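Local atomic coordinates of glucose-6-phosphate 1-dehydrogenase (PDB entry 4LGV), a protein that probably oxidises glucose 6-phosphate to 6-phosphogluconolactone with a nicotinamide cofactor, the entry step of the oxidative pentose phosphate pathway. Residues His193-Gln198 with Gln253-Gln258. Sequence-based numbering, arbitrary orientation. Where two conformers were deposited one is given.
Sequences HFLGKQ and QNHLLQ
Phe194 and His255 join the family signature turn Asp-His-Phe-Leu-Gly-Lys, which follows the last strand of the Rossmann-like sheet, to helix 246-264 of the C-terminal domain. The signature is consistent with a place at the glucose-6-phosphate site. Phe194 makes a CH-pi contact: its CB lies 3.5 Å from the His255 ring centroid and 17° off the normal, hence over the face. The phenyl itself is slid aside, its centroid 5.2 Å from that of the imidazole, so overlap is slight although the planes are near parallel. The imidazole reaches the turn because chi1 of His255 is -177°, with CG trans to N, and CE1 comes 3.3 Å from Phe194 O. That carbonyl accepts the backbone hydrogen bond of Lys197 N, one turn on. Leu195 then extends CD1 to 3.7 Å from His255 CA and 3.6 Å from Asn254 ND2, a nitrogen hydrogen-bonded to Asp192 OD2, the aspartate that opens the signature. Lys197 sends its amine away, into a salt bridge with Asp379. Gln198, extended beyond CG, supplies a hydrogen bond across the contact: its amide NE2 donates to His255 ND1 at 3.1 Å and 160°; ND1 lies in the amide plane of Gln198, whereas NE2 sits tilted out of the imidazole plane.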
# COMPACT_ATOMS: atom_id res chain seq x y z
N HIS A 193 -29.68 -5.67 -25.65
CA HIS A 193 -30.62 -5.46 -24.55
C HIS A 193 -30.01 -5.75 -23.20
O HIS A 193 -30.32 -5.07 -22.25
CB HIS A 193 -31.87 -6.30 -24.76
CG HIS A 193 -32.49 -6.04 -26.07
ND1 HIS A 193 -33.40 -6.90 -26.64
CD2 HIS A 193 -32.28 -5.05 -26.97
CE1 HIS A 193 -33.73 -6.44 -27.83
NE2 HIS A 193 -33.07 -5.32 -28.05
N PHE A 194 -29.10 -6.74 -23.13
CA PHE A 194 -28.42 -7.03 -21.86
C PHE A 194 -27.69 -5.81 -21.27
O PHE A 194 -27.75 -5.58 -20.08
CB PHE A 194 -27.46 -8.18 -21.97
CG PHE A 194 -28.14 -9.52 -22.10
CD1 PHE A 194 -28.93 -10.01 -21.08
CD2 PHE A 194 -27.96 -10.29 -23.20
CE1 PHE A 194 -29.55 -11.24 -21.19
CE2 PHE A 194 -28.59 -11.50 -23.33
CZ PHE A 194 -29.39 -12.00 -22.33
N LEU A 195 -27.04 -5.03 -22.11
CA LEU A 195 -26.32 -3.83 -21.66
C LEU A 195 -27.19 -2.79 -21.01
O LEU A 195 -26.75 -2.08 -20.13
CB LEU A 195 -25.53 -3.16 -22.80
CG LEU A 195 -24.10 -3.65 -22.80
CD1 LEU A 195 -24.05 -5.13 -23.14
CD2 LEU A 195 -23.30 -2.84 -23.81
N GLY A 196 -28.46 -2.75 -21.41
CA GLY A 196 -29.46 -1.89 -20.79
C GLY A 196 -29.69 -2.17 -19.34
O GLY A 196 -30.27 -1.35 -18.66
N LYS A 197 -29.23 -3.33 -18.85
CA LYS A 197 -29.32 -3.68 -17.44
C LYS A 197 -28.15 -3.20 -16.63
O LYS A 197 -28.12 -3.37 -15.42
CB LYS A 197 -29.37 -5.21 -17.27
CG LYS A 197 -30.59 -5.87 -17.85
CD LYS A 197 -30.52 -7.41 -17.77
CE LYS A 197 -31.88 -8.05 -18.01
NZ LYS A 197 -32.79 -7.75 -16.85
N GLN A 198 -27.12 -2.70 -17.28
CA GLN A 198 -25.91 -2.41 -16.57
C GLN A 198 -25.98 -1.08 -15.84
O GLN A 198 -26.28 -0.05 -16.45
CB GLN A 198 -24.73 -2.42 -17.53
CG GLN A 198 -24.32 -3.84 -17.85
CD GLN A 198 -23.04 -3.94 -18.65
OE1 GLN A 198 -22.15 -3.12 -18.50
NE2 GLN A 198 -22.92 -5.00 -19.47
N GLN A 253 -19.52 -12.56 -24.81
CA GLN A 253 -18.73 -11.73 -25.71
C GLN A 253 -18.89 -10.24 -25.45
O GLN A 253 -17.92 -9.50 -25.44
CB GLN A 253 -19.08 -12.07 -27.16
CG GLN A 253 -18.41 -11.19 -28.23
CD GLN A 253 -19.22 -9.96 -28.56
OE1 GLN A 253 -20.42 -10.03 -28.74
NE2 GLN A 253 -18.57 -8.79 -28.60
N ASN A 254 -20.11 -9.81 -25.25
CA ASN A 254 -20.42 -8.39 -25.07
C ASN A 254 -20.81 -8.11 -23.61
O ASN A 254 -20.07 -7.46 -22.89
CB ASN A 254 -21.52 -7.95 -26.05
CG ASN A 254 -21.60 -6.46 -26.22
OD1 ASN A 254 -20.60 -5.78 -26.14
ND2 ASN A 254 -22.80 -5.94 -26.45
N HIS A 255 -21.95 -8.63 -23.17
CA HIS A 255 -22.50 -8.28 -21.85
C HIS A 255 -21.55 -8.51 -20.68
O HIS A 255 -21.19 -7.56 -19.96
CB HIS A 255 -23.81 -9.04 -21.62
CG HIS A 255 -24.52 -8.73 -20.34
ND1 HIS A 255 -24.70 -7.45 -19.88
CD2 HIS A 255 -25.13 -9.54 -19.43
CE1 HIS A 255 -25.36 -7.47 -18.73
NE2 HIS A 255 -25.65 -8.72 -18.44
N LEU A 256 -21.13 -9.75 -20.48
CA LEU A 256 -20.40 -10.09 -19.29
C LEU A 256 -18.98 -9.54 -19.32
O LEU A 256 -18.47 -9.11 -18.29
CB LEU A 256 -20.41 -11.59 -19.02
CG LEU A 256 -21.73 -12.19 -18.64
CD1 LEU A 256 -21.64 -13.68 -18.32
CD2 LEU A 256 -22.33 -11.48 -17.44
N LEU A 257 -18.34 -9.57 -20.48
CA LEU A 257 -17.01 -8.94 -20.59
C LEU A 257 -17.09 -7.43 -20.39
O LEU A 257 -16.19 -6.83 -19.80
CB LEU A 257 -16.37 -9.28 -21.92
CG LEU A 257 -15.83 -10.72 -22.01
CD1 LEU A 257 -15.28 -11.01 -23.40
CD2 LEU A 257 -14.74 -10.93 -20.99
N GLN A 258 -18.17 -6.82 -20.80
CA GLN A 258 -18.35 -5.38 -20.53
C GLN A 258 -18.52 -5.12 -19.02
O GLN A 258 -18.05 -4.14 -18.51
CB GLN A 258 -19.55 -4.82 -21.30
CG GLN A 258 -19.28 -4.66 -22.80
CD GLN A 258 -18.75 -3.28 -23.15
OE1 GLN A 258 -19.17 -2.27 -22.57
NE2 GLN A 258 -17.84 -3.23 -24.12